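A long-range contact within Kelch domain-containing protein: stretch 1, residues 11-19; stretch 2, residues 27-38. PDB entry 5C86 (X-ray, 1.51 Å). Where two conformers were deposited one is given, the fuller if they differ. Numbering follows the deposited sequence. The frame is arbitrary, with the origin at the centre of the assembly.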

ATOM      1  N   LYS A  11      13.164  -8.553 -14.511  1.00 25.00           N
ATOM      2  CA  LYS A  11      12.682  -7.767 -15.645  1.00 25.22           C
ATOM      3  C   LYS A  11      11.338  -8.236 -16.104  1.00 24.02           C
ATOM      4  O   LYS A  11      11.113  -9.406 -16.408  1.00 23.03           O
ATOM      5  CB  LYS A  11      13.701  -7.901 -16.789  1.00 31.53           C
ATOM      6  CG  LYS A  11      14.050  -6.574 -17.465  0.85 33.27           C
ATOM      7  CD  LYS A  11      14.405  -6.796 -18.943  0.70 35.65           C
ATOM      8  CE  LYS A  11      15.531  -7.812 -19.107  0.70 35.74           C
ATOM      9  NZ  LYS A  11      15.598  -8.339 -20.503  0.70 34.49           N
ATOM     10  N   PHE A  12      10.362  -7.354 -16.137  1.00 19.08           N
ATOM     11  CA  PHE A  12       9.086  -7.699 -16.544  1.00 19.45           C
ATOM     12  C   PHE A  12       8.857  -7.300 -18.039  1.00 19.56           C
ATOM     13  O   PHE A  12       9.427  -6.336 -18.484  1.00 21.67           O
ATOM     14  CB  PHE A  12       8.002  -6.946 -15.700  1.00 18.69           C
ATOM     15  CG  PHE A  12       7.803  -7.539 -14.312  1.00 18.09           C
ATOM     16  CD1 PHE A  12       6.934  -8.612 -14.091  1.00 17.73           C
ATOM     17  CD2 PHE A  12       8.427  -6.945 -13.239  1.00 19.49           C
ATOM     18  CE1 PHE A  12       6.783  -9.163 -12.825  1.00 19.74           C
ATOM     19  CE2 PHE A  12       8.260  -7.478 -11.957  1.00 20.11           C
ATOM     20  CZ  PHE A  12       7.433  -8.568 -11.762  1.00 19.00           C
ATOM     21  N   PRO A  13       7.904  -7.938 -18.680  1.00 21.99           N
ATOM     22  CA  PRO A  13       7.611  -7.562 -20.082  1.00 22.68           C
ATOM     23  C   PRO A  13       6.698  -6.332 -20.135  1.00 22.08           C
ATOM     24  O   PRO A  13       6.383  -5.878 -21.258  1.00 23.60           O
ATOM     25  CB  PRO A  13       6.868  -8.779 -20.594  1.00 22.09           C
ATOM     26  CG  PRO A  13       6.095  -9.276 -19.385  1.00 21.46           C
ATOM     27  CD  PRO A  13       7.084  -9.095 -18.263  1.00 21.14           C
ATOM     28  N   VAL A  14       6.236  -5.787 -18.968  1.00 21.12           N
ATOM     29  CA  VAL A  14       5.394  -4.528 -18.963  1.00 18.59           C
ATOM     30  C   VAL A  14       5.996  -3.654 -17.842  1.00 17.44           C
ATOM     31  O   VAL A  14       6.698  -4.171 -16.935  1.00 17.91           O
ATOM     32  CB  VAL A  14       3.917  -4.707 -18.691  1.00 20.09           C
ATOM     33  CG1 VAL A  14       3.260  -5.707 -19.636  1.00 23.90           C
ATOM     34  CG2 VAL A  14       3.623  -5.219 -17.254  1.00 20.17           C
ATOM     35  N   VAL A  15       5.871  -2.313 -17.900  1.00 16.31           N
ATOM     36  CA  VAL A  15       6.426  -1.495 -16.853  1.00 17.08           C
ATOM     37  C   VAL A  15       5.465  -1.710 -15.635  1.00 13.83           C
ATOM     38  O   VAL A  15       4.245  -1.564 -15.720  1.00 15.83           O
ATOM     39  CB  VAL A  15       6.452  -0.007 -17.226  1.00 17.43           C
ATOM     40  CG1 VAL A  15       7.054   0.810 -16.119  1.00 16.81           C
ATOM     41  CG2 VAL A  15       7.265   0.193 -18.548  1.00 17.67           C
ATOM     42  N   PRO A  16       6.096  -2.075 -14.472  1.00 15.48           N
ATOM     43  CA  PRO A  16       5.275  -2.454 -13.297  1.00 17.16           C
ATOM     44  C   PRO A  16       4.846  -1.216 -12.516  1.00 16.25           C
ATOM     45  O   PRO A  16       5.406  -0.906 -11.437  1.00 15.63           O
ATOM     46  CB  PRO A  16       6.177  -3.391 -12.535  1.00 15.08           C
ATOM     47  CG  PRO A  16       7.537  -2.955 -12.854  1.00 16.53           C
ATOM     48  CD  PRO A  16       7.498  -2.445 -14.321  1.00 15.50           C
ATOM     49  N   VAL A  17       3.890  -0.516 -13.097  1.00 14.71           N
ATOM     50  CA  VAL A  17       3.408   0.738 -12.580  1.00 13.35           C
ATOM     51  C   VAL A  17       2.393   0.507 -11.427  1.00 12.61           C
ATOM     52  O   VAL A  17       2.143   1.418 -10.615  1.00 12.64           O
ATOM     53  CB  VAL A  17       2.785   1.583 -13.726  1.00 14.12           C
ATOM     54  CG1 VAL A  17       2.097   2.835 -13.240  1.00 15.01           C
ATOM     55  CG2 VAL A  17       3.923   1.897 -14.718  1.00 14.31           C
ATOM     56  N   ALA A  18       1.776  -0.629 -11.427  1.00 11.75           N
ATOM     57  CA  ALA A  18       0.841  -1.041 -10.384  1.00 12.22           C
ATOM     58  C   ALA A  18       1.286  -2.436 -10.031  1.00 13.72           C
ATOM     59  O   ALA A  18       1.560  -3.273 -10.921  1.00 12.63           O
ATOM     60  CB  ALA A  18      -0.564  -0.988 -10.846  1.00 12.52           C
ATOM     61  N   VAL A  19       1.275  -2.774  -8.728  1.00 11.41           N
ATOM     62  CA  VAL A  19       1.662  -4.094  -8.275  1.00 13.10           C
ATOM     63  C   VAL A  19       0.777  -4.542  -7.138  1.00 13.75           C
ATOM     64  O   VAL A  19       0.276  -3.687  -6.387  1.00 12.88           O
ATOM     65  CB  VAL A  19       3.104  -4.211  -7.847  1.00 12.93           C
ATOM     66  CG1 VAL A  19       4.067  -3.787  -8.969  1.00 14.69           C
ATOM     67  CG2 VAL A  19       3.419  -3.406  -6.588  1.00 13.48           C
ATOM     68  N   ASN A  27       2.836 -14.539  -4.792  1.00 16.21           N
ATOM     69  CA  ASN A  27       3.394 -14.107  -6.053  1.00 15.07           C
ATOM     70  C   ASN A  27       3.151 -12.578  -6.216  1.00 16.06           C
ATOM     71  O   ASN A  27       2.261 -12.001  -5.618  1.00 15.45           O
ATOM     72  CB  ASN A  27       2.804 -15.011  -7.142  1.00 16.67           C
ATOM     73  CG  ASN A  27       3.312 -16.436  -7.006  1.00 14.71           C
ATOM     74  OD1 ASN A  27       4.447 -16.649  -6.586  1.00 16.20           O
ATOM     75  ND2 ASN A  27       2.521 -17.387  -7.484  1.00 20.31           N
ATOM     76  N   LEU A  28       3.905 -11.991  -7.103  1.00 15.20           N
ATOM     77  CA  LEU A  28       3.758 -10.521  -7.373  1.00 16.16           C
ATOM     78  C   LEU A  28       3.115 -10.321  -8.754  1.00 15.95           C
ATOM     79  O   LEU A  28       3.717 -10.672  -9.799  1.00 15.74           O
ATOM     80  CB  LEU A  28       5.104  -9.881  -7.369  1.00 15.97           C
ATOM     81  CG  LEU A  28       5.127  -8.323  -7.435  1.00 18.08           C
ATOM     82  CD1 LEU A  28       4.542  -7.672  -6.150  1.00 18.22           C
ATOM     83  CD2 LEU A  28       6.545  -7.907  -7.723  1.00 20.30           C
ATOM     84  N   LEU A  29       1.955  -9.766  -8.701  1.00 12.50           N
ATOM     85  CA  LEU A  29       1.186  -9.403  -9.921  1.00 14.60           C
ATOM     86  C   LEU A  29       1.437  -7.949 -10.278  1.00 16.57           C
ATOM     87  O   LEU A  29       1.291  -7.078  -9.414  1.00 15.59           O
ATOM     88  CB  LEU A  29      -0.311  -9.612  -9.771  1.00 16.73           C
ATOM     89  CG  LEU A  29      -1.286  -9.365 -10.940  1.00 19.12           C
ATOM     90  CD1 LEU A  29      -1.015 -10.340 -12.049  1.00 20.86           C
ATOM     91  CD2 LEU A  29      -2.676  -9.548 -10.453  1.00 23.27           C
ATOM     92  N   VAL A  30       1.830  -7.691 -11.518  1.00 14.64           N
ATOM     93  CA  VAL A  30       2.089  -6.332 -11.974  1.00 13.94           C
ATOM     94  C   VAL A  30       1.213  -5.995 -13.191  1.00 15.25           C
ATOM     95  O   VAL A  30       0.885  -6.905 -13.991  1.00 15.82           O
ATOM     96  CB  VAL A  30       3.555  -6.081 -12.242  1.00 14.34           C
ATOM     97  CG1 VAL A  30       4.430  -6.675 -11.159  1.00 14.63           C
ATOM     98  CG2 VAL A  30       3.994  -6.604 -13.630  1.00 15.12           C
ATOM     99  N   TRP A  31       0.912  -4.720 -13.367  1.00 13.95           N
ATOM    100  CA  TRP A  31       0.232  -4.320 -14.605  1.00 14.12           C
ATOM    101  C   TRP A  31       0.596  -2.909 -14.994  1.00 15.21           C
ATOM    102  O   TRP A  31       1.029  -2.096 -14.201  1.00 13.97           O
ATOM    103  CB  TRP A  31      -1.260  -4.471 -14.551  1.00 14.22           C
ATOM    104  CG  TRP A  31      -2.078  -3.564 -13.662  1.00 14.52           C
ATOM    105  CD1 TRP A  31      -2.604  -2.370 -14.016  1.00 15.52           C
ATOM    106  CD2 TRP A  31      -2.486  -3.799 -12.302  1.00 14.49           C
ATOM    107  NE1 TRP A  31      -3.355  -1.850 -13.019  1.00 14.39           N
ATOM    108  CE2 TRP A  31      -3.275  -2.703 -11.936  1.00 14.03           C
ATOM    109  CE3 TRP A  31      -2.247  -4.822 -11.367  1.00 16.19           C
ATOM    110  CZ2 TRP A  31      -3.871  -2.561 -10.667  1.00 17.02           C
ATOM    111  CZ3 TRP A  31      -2.840  -4.696 -10.076  1.00 16.75           C
ATOM    112  CH2 TRP A  31      -3.668  -3.586  -9.766  1.00 15.70           C
ATOM    113  N   SER A  32       0.433  -2.598 -16.300  1.00 15.00           N
ATOM    114  CA  SER A  32       0.751  -1.259 -16.886  1.00 17.14           C
ATOM    115  C   SER A  32      -0.541  -0.613 -17.282  1.00 16.49           C
ATOM    116  O   SER A  32      -1.059   0.283 -16.609  1.00 17.38           O
ATOM    117  CB  SER A  32       1.735  -1.400 -18.024  1.00 17.45           C
ATOM    118  OG  SER A  32       1.296  -2.411 -18.997  1.00 17.85           O
ATOM    119  N   SER A  33      -1.130  -1.049 -18.416  1.00 16.69           N
ATOM    120  CA  SER A  33      -2.240  -0.388 -19.090  1.00 16.90           C
ATOM    121  C   SER A  33      -2.623  -1.312 -20.267  1.00 19.46           C
ATOM    122  O   SER A  33      -2.126  -2.456 -20.344  1.00 18.65           O
ATOM    123  CB  SER A  33      -1.795   0.949 -19.674  1.00 19.02           C
ATOM    124  OG  SER A  33      -0.759   0.742 -20.580  1.00 19.51           O
ATOM    125  N   GLY A  34      -3.331  -0.708 -21.223  1.00 21.36           N
ATOM    126  CA  GLY A  34      -3.557  -1.396 -22.540  1.00 22.06           C
ATOM    127  C   GLY A  34      -2.383  -1.529 -23.429  1.00 21.99           C
ATOM    128  O   GLY A  34      -2.536  -2.120 -24.522  1.00 23.94           O
ATOM    129  N   TRP A  35      -1.250  -1.051 -23.034  1.00 22.04           N
ATOM    130  CA  TRP A  35       0.034  -1.339 -23.670  1.00 22.15           C
ATOM    131  C   TRP A  35       1.067  -1.737 -22.650  1.00 24.18           C
ATOM    132  O   TRP A  35       0.995  -1.364 -21.464  1.00 23.27           O
ATOM    133  CB  TRP A  35       0.588  -0.121 -24.397  1.00 24.54           C
ATOM    134  CG  TRP A  35      -0.345   0.409 -25.489  1.00 25.00           C
ATOM    135  CD1 TRP A  35      -0.242   0.139 -26.853  1.00 28.16           C
ATOM    136  CD2 TRP A  35      -1.454   1.305 -25.333  1.00 21.27           C
ATOM    137  NE1 TRP A  35      -1.270   0.775 -27.511  1.00 27.50           N
ATOM    138  CE2 TRP A  35      -2.025   1.504 -26.611  1.00 27.09           C
ATOM    139  CE3 TRP A  35      -2.074   1.920 -24.233  1.00 21.27           C
ATOM    140  CZ2 TRP A  35      -3.179   2.322 -26.800  1.00 24.05           C
ATOM    141  CZ3 TRP A  35      -3.188   2.758 -24.410  1.00 22.29           C
ATOM    142  CH2 TRP A  35      -3.724   2.970 -25.721  1.00 24.81           C
ATOM    143  N   PRO A  36       2.142  -2.372 -23.075  1.00 22.64           N
ATOM    144  CA  PRO A  36       3.255  -2.693 -22.143  1.00 23.29           C
ATOM    145  C   PRO A  36       4.130  -1.511 -21.700  1.00 23.31           C
ATOM    146  O   PRO A  36       4.858  -1.542 -20.678  1.00 21.60           O
ATOM    147  CB  PRO A  36       4.119  -3.685 -22.980  1.00 25.50           C
ATOM    148  CG  PRO A  36       3.626  -3.430 -24.408  1.00 26.55           C
ATOM    149  CD  PRO A  36       2.197  -3.139 -24.329  1.00 25.70           C
ATOM    150  N   ASN A  37       4.185  -0.477 -22.561  1.00 20.25           N
ATOM    151  CA  ASN A  37       5.169   0.545 -22.504  1.00 20.85           C
ATOM    152  C   ASN A  37       4.631   2.006 -22.681  1.00 18.82           C
ATOM    153  O   ASN A  37       5.432   2.921 -22.804  1.00 19.88           O
ATOM    154  CB  ASN A  37       6.209   0.282 -23.590  1.00 22.29           C
ATOM    155  CG  ASN A  37       5.583   0.274 -24.996  1.00 23.64           C
ATOM    156  OD1 ASN A  37       4.380   0.408 -25.190  1.00 24.17           O
ATOM    157  ND2 ASN A  37       6.410  -0.013 -25.955  1.00 31.39           N
ATOM    158  N   ARG A  38       3.345   2.242 -22.678  0.50 17.03           N
ATOM    159  CA  ARG A  38       2.894   3.622 -22.807  0.50 17.57           C
ATOM    160  C   ARG A  38       1.452   3.490 -22.386  0.50 15.84           C
ATOM    161  O   ARG A  38       1.109   2.449 -21.990  0.50 16.25           O
ATOM    162  CB  ARG A  38       3.106   4.094 -24.266  0.50 17.75           C
ATOM    163  CG  ARG A  38       2.426   3.166 -25.259  0.50 17.56           C
ATOM    164  CD  ARG A  38       3.081   3.347 -26.620  0.50 17.83           C
ATOM    165  NE  ARG A  38       2.355   2.819 -27.769  0.50 18.79           N
ATOM    166  CZ  ARG A  38       2.642   1.655 -28.338  0.50 20.08           C
ATOM    167  NH1 ARG A  38       3.573   0.915 -27.782  0.50 19.93           N
ATOM    168  NH2 ARG A  38       1.978   1.218 -29.428  0.50 19.10           N
TER

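The two stretches meet as a short antiparallel β pairing that passes into a looser, loop-to-loop contact, sealed by apolar side chains and burying 657 Å² in all. At the sheet end, Ala 18 and Trp 31 form a hydrogen-bonded pair: Trp 31 N donates to Ala 18 O (2.9 Å) and Ala 18 N to Trp 31 O (3.2 Å). The same Trp 31 O also accepts a weak bond from Val 17 N (3.4 Å). Val 19 and Val 30 follow as a non-hydrogen-bonded pair, their CA atoms 4.3 Å apart. Farther along, the backbones are tied once more by Val 15 N to Pro 36 O (3.1 Å).

On the face carrying Ala 18 and Trp 31, the single methyl of Ala 18 is compact enough to rest directly against the indole: Ala 18 CB sits over its five-membered ring, 3.4 Å from Trp 31 CE2. On the face carrying Val 19 and Val 30, strand and loop side chains cluster round Val 30, whose branching at CB provides two methyls for packing. Val 30 CG1 lies 3.6 Å from both Val 19 CG1 and Phe 12 CZ; Val 30 CG2 sits over the Phe 12 ring face, 3.6 Å from Phe 12 CD1, and 3.9 Å from Val 14 CG2. Ser 32, buried beside Val 14, satisfies its hydroxyl within its own loop, Ser 32 OG donating to Trp 35 O (2.7 Å).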